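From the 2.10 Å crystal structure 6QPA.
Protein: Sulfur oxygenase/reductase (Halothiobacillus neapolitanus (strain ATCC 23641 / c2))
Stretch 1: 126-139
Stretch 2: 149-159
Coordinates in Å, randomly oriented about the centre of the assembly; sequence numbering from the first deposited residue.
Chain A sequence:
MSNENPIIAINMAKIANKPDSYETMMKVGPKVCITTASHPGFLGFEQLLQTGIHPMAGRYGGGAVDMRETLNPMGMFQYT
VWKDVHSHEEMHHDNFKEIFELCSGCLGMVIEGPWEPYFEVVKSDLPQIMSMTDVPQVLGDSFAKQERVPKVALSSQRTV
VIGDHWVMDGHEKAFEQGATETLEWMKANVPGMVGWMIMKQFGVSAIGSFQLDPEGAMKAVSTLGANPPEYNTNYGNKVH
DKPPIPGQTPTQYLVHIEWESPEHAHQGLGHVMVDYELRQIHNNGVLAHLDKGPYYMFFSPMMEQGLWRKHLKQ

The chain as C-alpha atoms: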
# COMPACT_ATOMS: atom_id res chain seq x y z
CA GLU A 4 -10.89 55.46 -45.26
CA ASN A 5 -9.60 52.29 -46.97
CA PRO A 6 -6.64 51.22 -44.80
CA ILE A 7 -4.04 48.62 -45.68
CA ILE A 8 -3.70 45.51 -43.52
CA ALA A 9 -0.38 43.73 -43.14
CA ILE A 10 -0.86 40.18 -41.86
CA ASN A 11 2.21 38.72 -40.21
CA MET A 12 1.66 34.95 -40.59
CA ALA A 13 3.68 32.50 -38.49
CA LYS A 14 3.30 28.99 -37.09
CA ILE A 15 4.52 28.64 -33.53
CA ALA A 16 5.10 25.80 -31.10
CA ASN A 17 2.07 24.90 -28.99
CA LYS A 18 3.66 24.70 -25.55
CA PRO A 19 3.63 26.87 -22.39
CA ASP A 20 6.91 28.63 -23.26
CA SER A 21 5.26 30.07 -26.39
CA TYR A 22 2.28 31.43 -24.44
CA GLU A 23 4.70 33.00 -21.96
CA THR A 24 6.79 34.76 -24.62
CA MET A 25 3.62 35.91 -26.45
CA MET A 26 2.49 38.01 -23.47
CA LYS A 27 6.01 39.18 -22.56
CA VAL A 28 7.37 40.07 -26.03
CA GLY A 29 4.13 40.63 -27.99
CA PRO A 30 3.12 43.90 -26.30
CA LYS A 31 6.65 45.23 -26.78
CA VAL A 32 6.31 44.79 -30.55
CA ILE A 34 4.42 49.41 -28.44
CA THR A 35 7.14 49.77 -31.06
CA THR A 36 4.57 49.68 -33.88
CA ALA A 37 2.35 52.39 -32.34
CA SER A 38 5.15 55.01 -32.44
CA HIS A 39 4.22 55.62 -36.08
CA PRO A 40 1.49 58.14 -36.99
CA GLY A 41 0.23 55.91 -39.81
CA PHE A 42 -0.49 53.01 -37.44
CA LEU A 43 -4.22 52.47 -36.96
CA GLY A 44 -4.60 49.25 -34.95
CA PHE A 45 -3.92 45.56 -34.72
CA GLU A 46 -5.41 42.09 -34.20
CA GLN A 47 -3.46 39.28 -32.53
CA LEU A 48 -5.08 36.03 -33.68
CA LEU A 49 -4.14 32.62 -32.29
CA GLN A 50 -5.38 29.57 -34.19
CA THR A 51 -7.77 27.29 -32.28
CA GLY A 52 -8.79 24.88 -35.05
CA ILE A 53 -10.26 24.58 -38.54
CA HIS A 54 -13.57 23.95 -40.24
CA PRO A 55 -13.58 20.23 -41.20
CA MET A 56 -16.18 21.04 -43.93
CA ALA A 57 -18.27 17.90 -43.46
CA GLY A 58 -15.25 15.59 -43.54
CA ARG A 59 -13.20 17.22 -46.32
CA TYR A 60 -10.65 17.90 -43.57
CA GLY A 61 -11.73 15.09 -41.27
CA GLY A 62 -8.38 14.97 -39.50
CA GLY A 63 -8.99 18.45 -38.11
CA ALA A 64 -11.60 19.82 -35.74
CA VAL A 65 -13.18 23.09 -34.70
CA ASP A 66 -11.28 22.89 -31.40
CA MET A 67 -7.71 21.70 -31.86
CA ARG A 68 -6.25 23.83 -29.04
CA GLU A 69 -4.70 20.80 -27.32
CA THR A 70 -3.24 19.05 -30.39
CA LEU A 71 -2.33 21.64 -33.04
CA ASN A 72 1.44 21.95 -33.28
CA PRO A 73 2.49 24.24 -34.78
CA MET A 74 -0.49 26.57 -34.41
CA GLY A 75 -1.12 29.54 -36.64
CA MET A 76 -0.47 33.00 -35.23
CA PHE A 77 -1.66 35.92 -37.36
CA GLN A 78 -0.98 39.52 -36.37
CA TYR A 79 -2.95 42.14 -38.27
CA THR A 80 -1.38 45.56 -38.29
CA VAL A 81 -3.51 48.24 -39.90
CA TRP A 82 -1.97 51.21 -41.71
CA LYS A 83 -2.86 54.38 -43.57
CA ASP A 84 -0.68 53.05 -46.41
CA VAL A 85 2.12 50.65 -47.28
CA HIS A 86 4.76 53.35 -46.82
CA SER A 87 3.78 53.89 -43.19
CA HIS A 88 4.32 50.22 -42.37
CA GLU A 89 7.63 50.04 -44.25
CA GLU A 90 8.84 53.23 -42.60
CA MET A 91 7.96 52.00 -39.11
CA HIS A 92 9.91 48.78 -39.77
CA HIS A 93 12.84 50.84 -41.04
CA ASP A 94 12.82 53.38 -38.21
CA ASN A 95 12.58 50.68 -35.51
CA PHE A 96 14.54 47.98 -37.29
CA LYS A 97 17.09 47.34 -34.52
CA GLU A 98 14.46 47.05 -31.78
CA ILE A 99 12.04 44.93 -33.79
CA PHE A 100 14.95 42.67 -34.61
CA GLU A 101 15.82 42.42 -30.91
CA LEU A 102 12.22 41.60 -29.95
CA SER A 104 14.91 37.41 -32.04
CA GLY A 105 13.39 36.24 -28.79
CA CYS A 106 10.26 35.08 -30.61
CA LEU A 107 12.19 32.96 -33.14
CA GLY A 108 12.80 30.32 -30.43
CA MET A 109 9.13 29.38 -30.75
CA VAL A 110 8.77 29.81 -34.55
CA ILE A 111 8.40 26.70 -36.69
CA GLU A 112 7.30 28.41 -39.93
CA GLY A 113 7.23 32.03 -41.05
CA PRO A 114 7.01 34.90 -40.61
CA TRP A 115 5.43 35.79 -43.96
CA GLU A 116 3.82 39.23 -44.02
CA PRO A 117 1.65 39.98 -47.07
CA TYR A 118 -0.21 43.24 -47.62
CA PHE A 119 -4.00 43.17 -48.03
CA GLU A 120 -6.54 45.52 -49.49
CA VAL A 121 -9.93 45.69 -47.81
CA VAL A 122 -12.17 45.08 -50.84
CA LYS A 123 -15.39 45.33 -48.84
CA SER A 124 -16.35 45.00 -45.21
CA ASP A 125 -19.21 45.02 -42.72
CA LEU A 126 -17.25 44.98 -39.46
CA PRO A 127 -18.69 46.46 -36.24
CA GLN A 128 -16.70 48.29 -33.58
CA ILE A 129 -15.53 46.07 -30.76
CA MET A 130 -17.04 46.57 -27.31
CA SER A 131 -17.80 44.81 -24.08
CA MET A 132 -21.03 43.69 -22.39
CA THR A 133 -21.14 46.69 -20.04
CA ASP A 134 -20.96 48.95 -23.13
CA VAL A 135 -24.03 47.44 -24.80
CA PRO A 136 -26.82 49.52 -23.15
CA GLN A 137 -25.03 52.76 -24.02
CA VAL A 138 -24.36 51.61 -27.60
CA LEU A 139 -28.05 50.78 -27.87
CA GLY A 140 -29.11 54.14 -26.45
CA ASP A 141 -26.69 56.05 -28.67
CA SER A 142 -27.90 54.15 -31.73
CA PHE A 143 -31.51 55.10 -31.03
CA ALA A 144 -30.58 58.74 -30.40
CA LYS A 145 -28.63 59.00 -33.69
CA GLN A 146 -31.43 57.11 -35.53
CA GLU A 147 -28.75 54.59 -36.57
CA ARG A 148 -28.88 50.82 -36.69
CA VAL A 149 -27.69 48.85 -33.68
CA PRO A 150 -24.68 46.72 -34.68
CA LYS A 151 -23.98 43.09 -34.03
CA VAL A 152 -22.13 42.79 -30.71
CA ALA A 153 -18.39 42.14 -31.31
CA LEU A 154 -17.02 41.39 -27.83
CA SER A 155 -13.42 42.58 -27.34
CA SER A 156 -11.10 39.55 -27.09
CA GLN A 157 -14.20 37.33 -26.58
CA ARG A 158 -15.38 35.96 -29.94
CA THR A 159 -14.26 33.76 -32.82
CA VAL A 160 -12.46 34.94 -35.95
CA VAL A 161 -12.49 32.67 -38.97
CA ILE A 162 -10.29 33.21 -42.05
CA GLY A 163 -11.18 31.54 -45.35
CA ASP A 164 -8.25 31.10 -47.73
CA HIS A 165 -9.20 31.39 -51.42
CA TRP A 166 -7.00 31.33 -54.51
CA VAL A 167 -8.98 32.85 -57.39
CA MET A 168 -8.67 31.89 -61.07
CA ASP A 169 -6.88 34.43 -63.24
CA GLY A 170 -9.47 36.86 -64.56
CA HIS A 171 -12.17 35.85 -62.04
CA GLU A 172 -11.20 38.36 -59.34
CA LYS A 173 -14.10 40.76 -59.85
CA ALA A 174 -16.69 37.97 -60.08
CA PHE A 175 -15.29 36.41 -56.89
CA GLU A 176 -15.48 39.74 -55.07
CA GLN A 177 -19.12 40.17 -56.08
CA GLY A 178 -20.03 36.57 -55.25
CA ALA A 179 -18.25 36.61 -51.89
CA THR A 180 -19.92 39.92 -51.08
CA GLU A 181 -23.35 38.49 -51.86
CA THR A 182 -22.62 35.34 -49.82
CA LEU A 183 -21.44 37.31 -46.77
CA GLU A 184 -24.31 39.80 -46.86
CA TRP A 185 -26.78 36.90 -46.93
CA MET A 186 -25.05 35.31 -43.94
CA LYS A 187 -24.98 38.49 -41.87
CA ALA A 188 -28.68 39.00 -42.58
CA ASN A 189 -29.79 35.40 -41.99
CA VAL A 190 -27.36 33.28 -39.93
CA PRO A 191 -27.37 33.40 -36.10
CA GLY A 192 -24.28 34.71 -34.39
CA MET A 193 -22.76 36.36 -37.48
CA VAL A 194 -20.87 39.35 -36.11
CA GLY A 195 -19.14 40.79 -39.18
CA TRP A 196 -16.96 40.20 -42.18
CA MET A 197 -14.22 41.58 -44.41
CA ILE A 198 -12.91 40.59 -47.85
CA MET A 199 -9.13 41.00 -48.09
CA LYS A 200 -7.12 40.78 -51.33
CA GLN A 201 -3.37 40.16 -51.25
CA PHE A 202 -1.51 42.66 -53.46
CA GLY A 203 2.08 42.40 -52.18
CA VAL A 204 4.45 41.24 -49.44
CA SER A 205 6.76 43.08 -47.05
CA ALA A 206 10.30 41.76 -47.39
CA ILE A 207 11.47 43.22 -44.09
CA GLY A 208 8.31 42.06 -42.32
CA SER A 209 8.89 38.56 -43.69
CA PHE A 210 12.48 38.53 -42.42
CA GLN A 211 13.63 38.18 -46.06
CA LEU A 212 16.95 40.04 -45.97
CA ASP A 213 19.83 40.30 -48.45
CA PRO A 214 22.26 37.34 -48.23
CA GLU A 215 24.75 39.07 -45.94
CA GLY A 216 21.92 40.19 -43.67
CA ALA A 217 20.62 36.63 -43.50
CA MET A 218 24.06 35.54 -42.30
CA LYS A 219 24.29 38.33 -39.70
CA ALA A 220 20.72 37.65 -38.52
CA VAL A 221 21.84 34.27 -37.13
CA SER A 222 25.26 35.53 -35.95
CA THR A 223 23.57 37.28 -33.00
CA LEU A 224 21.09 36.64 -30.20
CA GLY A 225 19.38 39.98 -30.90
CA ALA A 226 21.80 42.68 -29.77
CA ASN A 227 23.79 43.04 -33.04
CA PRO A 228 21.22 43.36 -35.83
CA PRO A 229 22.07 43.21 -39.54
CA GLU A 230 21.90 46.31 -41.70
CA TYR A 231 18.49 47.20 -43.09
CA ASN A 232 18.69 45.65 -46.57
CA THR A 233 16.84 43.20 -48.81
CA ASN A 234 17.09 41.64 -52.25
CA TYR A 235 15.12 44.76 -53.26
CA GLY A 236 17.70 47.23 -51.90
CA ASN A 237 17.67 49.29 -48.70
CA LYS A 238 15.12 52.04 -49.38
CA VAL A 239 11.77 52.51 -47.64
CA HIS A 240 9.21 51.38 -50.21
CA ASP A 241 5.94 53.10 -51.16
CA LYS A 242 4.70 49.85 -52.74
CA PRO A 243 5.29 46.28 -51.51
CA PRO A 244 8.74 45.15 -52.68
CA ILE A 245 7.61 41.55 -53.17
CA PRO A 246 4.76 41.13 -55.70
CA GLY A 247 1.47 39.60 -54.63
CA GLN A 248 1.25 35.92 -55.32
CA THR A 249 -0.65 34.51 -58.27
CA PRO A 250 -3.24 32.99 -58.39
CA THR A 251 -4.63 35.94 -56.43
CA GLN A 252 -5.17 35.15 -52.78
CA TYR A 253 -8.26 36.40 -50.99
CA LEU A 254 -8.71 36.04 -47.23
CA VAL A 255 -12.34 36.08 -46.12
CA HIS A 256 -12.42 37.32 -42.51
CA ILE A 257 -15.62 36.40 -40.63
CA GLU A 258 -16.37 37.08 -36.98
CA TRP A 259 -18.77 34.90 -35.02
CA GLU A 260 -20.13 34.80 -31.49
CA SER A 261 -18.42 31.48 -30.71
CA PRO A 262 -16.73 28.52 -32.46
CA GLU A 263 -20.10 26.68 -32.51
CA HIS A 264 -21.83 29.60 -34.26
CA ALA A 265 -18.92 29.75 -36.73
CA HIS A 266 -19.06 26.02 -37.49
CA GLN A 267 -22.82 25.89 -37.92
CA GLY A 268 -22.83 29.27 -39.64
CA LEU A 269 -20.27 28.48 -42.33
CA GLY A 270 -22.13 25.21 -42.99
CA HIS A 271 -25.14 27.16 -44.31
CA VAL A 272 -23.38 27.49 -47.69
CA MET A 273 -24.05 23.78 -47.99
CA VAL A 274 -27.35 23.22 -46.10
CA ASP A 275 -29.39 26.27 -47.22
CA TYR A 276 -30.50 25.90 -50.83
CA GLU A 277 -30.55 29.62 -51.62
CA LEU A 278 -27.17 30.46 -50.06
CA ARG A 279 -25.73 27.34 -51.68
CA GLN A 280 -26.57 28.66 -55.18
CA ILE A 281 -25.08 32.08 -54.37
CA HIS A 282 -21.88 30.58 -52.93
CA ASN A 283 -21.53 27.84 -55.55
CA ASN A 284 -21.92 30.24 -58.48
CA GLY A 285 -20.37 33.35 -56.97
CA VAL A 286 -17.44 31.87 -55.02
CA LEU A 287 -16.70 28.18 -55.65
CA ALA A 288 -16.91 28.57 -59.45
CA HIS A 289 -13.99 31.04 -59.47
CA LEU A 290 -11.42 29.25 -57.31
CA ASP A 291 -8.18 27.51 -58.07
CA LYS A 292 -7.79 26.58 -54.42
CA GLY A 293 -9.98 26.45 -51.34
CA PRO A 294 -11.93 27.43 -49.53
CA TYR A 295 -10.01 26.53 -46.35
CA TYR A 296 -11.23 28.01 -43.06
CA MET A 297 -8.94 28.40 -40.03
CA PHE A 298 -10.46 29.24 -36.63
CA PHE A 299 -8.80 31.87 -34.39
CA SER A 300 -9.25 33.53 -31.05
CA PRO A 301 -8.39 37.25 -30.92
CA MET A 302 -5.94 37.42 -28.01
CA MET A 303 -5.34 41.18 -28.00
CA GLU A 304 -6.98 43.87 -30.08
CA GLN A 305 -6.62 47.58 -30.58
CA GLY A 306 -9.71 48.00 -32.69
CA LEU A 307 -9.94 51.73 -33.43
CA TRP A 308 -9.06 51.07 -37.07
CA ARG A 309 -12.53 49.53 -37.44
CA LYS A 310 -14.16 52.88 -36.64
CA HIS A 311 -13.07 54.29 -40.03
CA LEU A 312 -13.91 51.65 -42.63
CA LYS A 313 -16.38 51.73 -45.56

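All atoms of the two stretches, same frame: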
# COMPACT_ATOMS: atom_id res chain seq x y z
N LEU A 126 -17.89 45.32 -40.72
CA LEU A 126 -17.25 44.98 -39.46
C LEU A 126 -17.68 45.97 -38.39
O LEU A 126 -17.40 47.16 -38.53
CB LEU A 126 -15.73 45.02 -39.57
CG LEU A 126 -14.94 43.76 -39.88
CD1 LEU A 126 -13.45 44.08 -39.67
CD2 LEU A 126 -15.39 42.59 -39.02
N PRO A 127 -18.33 45.53 -37.32
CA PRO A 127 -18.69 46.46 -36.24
C PRO A 127 -17.50 46.82 -35.37
O PRO A 127 -16.48 46.12 -35.33
CB PRO A 127 -19.72 45.67 -35.42
CG PRO A 127 -19.45 44.22 -35.72
CD PRO A 127 -18.62 44.12 -37.00
N GLN A 128 -17.65 47.92 -34.63
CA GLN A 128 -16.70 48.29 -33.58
C GLN A 128 -16.70 47.25 -32.46
O GLN A 128 -17.74 46.67 -32.12
CB GLN A 128 -17.04 49.67 -33.00
CG GLN A 128 -16.93 50.82 -34.02
CD GLN A 128 -17.32 52.19 -33.44
OE1 GLN A 128 -17.66 52.31 -32.27
NE2 GLN A 128 -17.34 53.20 -34.31
N ILE A 129 -15.54 47.02 -31.86
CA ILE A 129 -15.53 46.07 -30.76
C ILE A 129 -15.96 46.77 -29.48
O ILE A 129 -15.85 47.99 -29.34
CB ILE A 129 -14.16 45.37 -30.60
CG1 ILE A 129 -13.06 46.36 -30.27
CG2 ILE A 129 -13.82 44.58 -31.88
CD1 ILE A 129 -11.74 45.64 -29.96
N MET A 130 -16.52 46.01 -28.55
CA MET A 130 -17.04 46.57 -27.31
C MET A 130 -17.10 45.46 -26.28
O MET A 130 -16.72 44.32 -26.53
CB MET A 130 -18.42 47.20 -27.51
CG MET A 130 -19.46 46.18 -28.01
SD MET A 130 -21.11 46.88 -28.28
CE MET A 130 -20.89 47.67 -29.87
N SER A 131 -17.58 45.81 -25.10
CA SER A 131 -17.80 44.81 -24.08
C SER A 131 -19.27 44.84 -23.66
O SER A 131 -20.03 45.73 -24.06
CB SER A 131 -16.87 45.03 -22.89
OG SER A 131 -17.35 46.10 -22.11
N MET A 132 -19.65 43.83 -22.87
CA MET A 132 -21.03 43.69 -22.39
C MET A 132 -21.52 44.95 -21.68
O MET A 132 -22.66 45.39 -21.88
CB MET A 132 -21.14 42.49 -21.43
CG MET A 132 -21.02 41.11 -22.06
SD MET A 132 -22.46 40.64 -23.06
CE MET A 132 -22.30 38.85 -23.13
N THR A 133 -20.69 45.51 -20.78
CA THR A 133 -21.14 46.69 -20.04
C THR A 133 -21.24 47.93 -20.91
O THR A 133 -21.79 48.94 -20.46
CB THR A 133 -20.23 46.95 -18.83
OG1 THR A 133 -18.87 47.02 -19.24
CG2 THR A 133 -20.37 45.83 -17.79
N ASP A 134 -20.76 47.87 -22.16
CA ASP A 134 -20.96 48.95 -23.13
C ASP A 134 -22.28 48.84 -23.88
O ASP A 134 -22.72 49.81 -24.52
CB ASP A 134 -19.83 48.97 -24.16
CG ASP A 134 -18.46 49.15 -23.53
OD1 ASP A 134 -18.37 49.83 -22.49
OD2 ASP A 134 -17.47 48.60 -24.06
N VAL A 135 -22.93 47.68 -23.86
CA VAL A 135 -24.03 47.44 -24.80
C VAL A 135 -25.23 48.35 -24.54
O VAL A 135 -25.78 48.90 -25.51
CB VAL A 135 -24.39 45.94 -24.81
CG1 VAL A 135 -25.67 45.69 -25.61
CG2 VAL A 135 -23.22 45.18 -25.41
N PRO A 136 -25.69 48.58 -23.30
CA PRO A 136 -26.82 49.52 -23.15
C PRO A 136 -26.53 50.90 -23.69
O PRO A 136 -27.40 51.50 -24.33
CB PRO A 136 -27.10 49.52 -21.63
CG PRO A 136 -26.62 48.15 -21.18
CD PRO A 136 -25.36 47.92 -22.02
N GLN A 137 -25.32 51.43 -23.49
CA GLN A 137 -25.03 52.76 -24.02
C GLN A 137 -24.95 52.76 -25.54
O GLN A 137 -25.39 53.73 -26.20
CB GLN A 137 -23.74 53.29 -23.41
CG GLN A 137 -23.25 54.52 -24.10
CD GLN A 137 -22.17 55.23 -23.32
OE1 GLN A 137 -21.01 55.22 -23.71
NE2 GLN A 137 -22.56 55.89 -22.23
N VAL A 138 -24.38 51.71 -26.13
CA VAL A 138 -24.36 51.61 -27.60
C VAL A 138 -25.78 51.57 -28.14
O VAL A 138 -26.11 52.25 -29.12
CB VAL A 138 -23.55 50.36 -28.03
CG1 VAL A 138 -23.82 50.04 -29.52
CG2 VAL A 138 -22.07 50.59 -27.81
N LEU A 139 -26.65 50.83 -27.47
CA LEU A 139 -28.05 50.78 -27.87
C LEU A 139 -28.69 52.16 -27.77
O LEU A 139 -29.32 52.65 -28.72
CB LEU A 139 -28.78 49.77 -26.99
CG LEU A 139 -30.18 49.29 -27.33
CD1 LEU A 139 -30.17 48.59 -28.64
CD2 LEU A 139 -30.58 48.31 -26.27
N VAL A 149 -28.52 49.50 -34.70
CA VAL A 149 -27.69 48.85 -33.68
C VAL A 149 -26.83 47.79 -34.34
O VAL A 149 -27.35 46.99 -35.14
CB VAL A 149 -28.57 48.25 -32.58
CG1 VAL A 149 -27.67 47.63 -31.50
CG2 VAL A 149 -29.49 49.31 -32.00
N PRO A 150 -25.54 47.74 -34.06
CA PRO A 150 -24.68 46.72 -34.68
C PRO A 150 -24.83 45.36 -34.00
O PRO A 150 -25.39 45.22 -32.91
CB PRO A 150 -23.28 47.29 -34.48
CG PRO A 150 -23.40 48.06 -33.19
CD PRO A 150 -24.76 48.68 -33.23
N LYS A 151 -24.30 44.35 -34.69
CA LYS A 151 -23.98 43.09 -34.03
C LYS A 151 -22.94 43.34 -32.93
O LYS A 151 -22.07 44.22 -33.05
CB LYS A 151 -23.43 42.09 -35.06
CG LYS A 151 -24.41 41.73 -36.20
CD LYS A 151 -25.76 41.20 -35.62
CE LYS A 151 -26.61 40.45 -36.66
NZ LYS A 151 -26.03 39.08 -36.85
N VAL A 152 -23.03 42.58 -31.85
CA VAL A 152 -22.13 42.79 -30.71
C VAL A 152 -20.84 42.01 -30.94
O VAL A 152 -20.85 40.77 -30.93
CB VAL A 152 -22.78 42.41 -29.38
CG1 VAL A 152 -21.75 42.56 -28.27
CG2 VAL A 152 -23.97 43.31 -29.10
N ALA A 153 -19.72 42.73 -31.13
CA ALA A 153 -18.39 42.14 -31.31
C ALA A 153 -17.63 42.33 -30.00
O ALA A 153 -17.10 43.41 -29.72
CB ALA A 153 -17.64 42.78 -32.48
N LEU A 154 -17.59 41.28 -29.17
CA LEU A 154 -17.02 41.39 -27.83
C LEU A 154 -15.49 41.39 -27.92
O LEU A 154 -14.90 40.47 -28.49
CB LEU A 154 -17.51 40.26 -26.93
CG LEU A 154 -19.01 40.33 -26.61
CD1 LEU A 154 -19.42 39.12 -25.79
CD2 LEU A 154 -19.36 41.60 -25.87
N SER A 155 -14.88 42.42 -27.35
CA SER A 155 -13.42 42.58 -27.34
C SER A 155 -12.75 41.36 -26.74
O SER A 155 -13.06 40.97 -25.61
CB SER A 155 -13.04 43.84 -26.56
OG SER A 155 -11.64 44.06 -26.60
N SER A 156 -11.85 40.74 -27.51
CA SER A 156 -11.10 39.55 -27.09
C SER A 156 -12.00 38.43 -26.57
O SER A 156 -11.57 37.64 -25.73
CB SER A 156 -10.07 39.92 -26.00
OG SER A 156 -9.08 40.78 -26.51
N GLN A 157 -13.24 38.33 -27.06
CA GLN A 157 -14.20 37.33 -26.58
C GLN A 157 -15.14 36.89 -27.71
O GLN A 157 -16.36 36.93 -27.59
CB GLN A 157 -15.04 37.86 -25.41
CG GLN A 157 -14.36 37.96 -24.06
CD GLN A 157 -15.24 38.65 -22.99
OE1 GLN A 157 -16.47 38.76 -23.13
NE2 GLN A 157 -14.60 39.12 -21.91
N ARG A 158 -14.57 36.48 -28.84
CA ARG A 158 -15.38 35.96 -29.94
C ARG A 158 -14.45 35.14 -30.83
O ARG A 158 -13.27 34.96 -30.52
CB ARG A 158 -16.10 37.08 -30.70
CG ARG A 158 -15.18 37.99 -31.53
CD ARG A 158 -15.81 39.33 -31.85
NE ARG A 158 -14.92 40.10 -32.73
CZ ARG A 158 -13.84 40.76 -32.31
NH1 ARG A 158 -13.52 40.77 -31.01
NH2 ARG A 158 -13.08 41.40 -33.19
N THR A 159 -15.00 34.63 -31.92
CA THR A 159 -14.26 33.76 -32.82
C THR A 159 -14.01 34.50 -34.13
O THR A 159 -14.91 35.17 -34.66
CB THR A 159 -15.03 32.46 -33.06
OG1 THR A 159 -15.09 31.73 -31.83
CG2 THR A 159 -14.34 31.59 -34.15
O HOH W 1 -15.25 42.19 -24.21
O HOH W 2 -17.70 41.73 -22.19

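The extended start of stretch 1 runs parallel to stretch 2; a 3-10 turn then leads into a helix that comes back beside Val-149 and Pro-150. The contact buries 716 Å² in total. Two backbone hydrogen bonds hold its centre, and most of the remainder is apolar packing.

Leu-126 does not touch stretch 2. Contact begins at Pro-127, which is buried and points its CB toward the other stretch. Its ring packs against a second proline, with Pro-127 CB 4.0 Å from Pro-150 CB. Pro-127 CG lies 4.0 Å from Ala-153 CB. Both rings are compact and apolar, so they fit closely without needing polar partners. The Gln-128 CA-to-CB bond points away and the residue is exposed, which suits its polar amide.

The Ile-129 CA-to-CB bond points sideways, and the branched side chain makes contact at several points. Ile-129 CG2 sits 4.3 Å from Ala-153 CB and also lies over one face of the Arg-158 guanidinium, 3.5 Å from Arg-158 NH2. Arg-158 NH1 donates to Leu-154 O (2.9 Å), and further bonds elsewhere in the structure help to fix the guanidinium. At the other end of the isoleucine, Ile-129 CD1 reaches to 3.7 Å from Ser-155 OG. The small methyl of Ala-153 lies close to both Pro-127 and Ile-129.

Met-130 is the backbone anchor. Met-130 N donates to Ala-153 O (2.9 Å), and Ser-155 N donates to Met-130 O (2.8 Å). The two bonds reach residues on either side of Leu-154, as expected for a parallel bridge. A CA-H...O contact from Leu-154 CA to Met-130 O (3.2 Å) supports the pairing. The Met-130 CA-to-CB bond points away, but the long, flexible side chain brings its end nearer. Met-130 CG lies 4.3 Å from Val-152 CG1, and Met-130 CE lies 4.2 Å from Pro-150 CG.

The Ser-131 CA-to-CB bond points away from stretch 2, and its backbone serves the turn that follows. Ser-131 N donates to Asp-134 OD2 (3.0 Å), and Asp-134 N donates back to Ser-131 O (3.0 Å). This pair of bonds steadies the 3-10 segment. Met-132 is exposed, yet its side chain bends round so that Met-132 CE meets Leu-154 CD1 at 3.9 Å. Water 2 accepts from Met-132 N (2.9 Å) and can give a weak bond to Gln-157 OE1 (3.3 Å), a tentative link between the stretches. Gln-157 closes the type II turn that starts at Leu-154.

Thr-133 and Asp-134 make no direct contact with stretch 2. The helix then presents aliphatic side chains. Val-135 CG2 packs 4.1 Å from Val-152 CG1, so Val-152 touches both Val-135 and Met-130. Pro-136 and Gln-137 are out of reach. Val-138 points toward stretch 2, with Val-138 CG1 4.1 Å from Pro-150 CD. Pro-150 thus meets Pro-127, Met-130 and Val-138. Leu-139 ends the walk. Its CA-to-CB bond points sideways, but its end comes nearer, and Leu-139 CD1 lies 3.5 Å from Val-149 CG2 in a buried apolar contact.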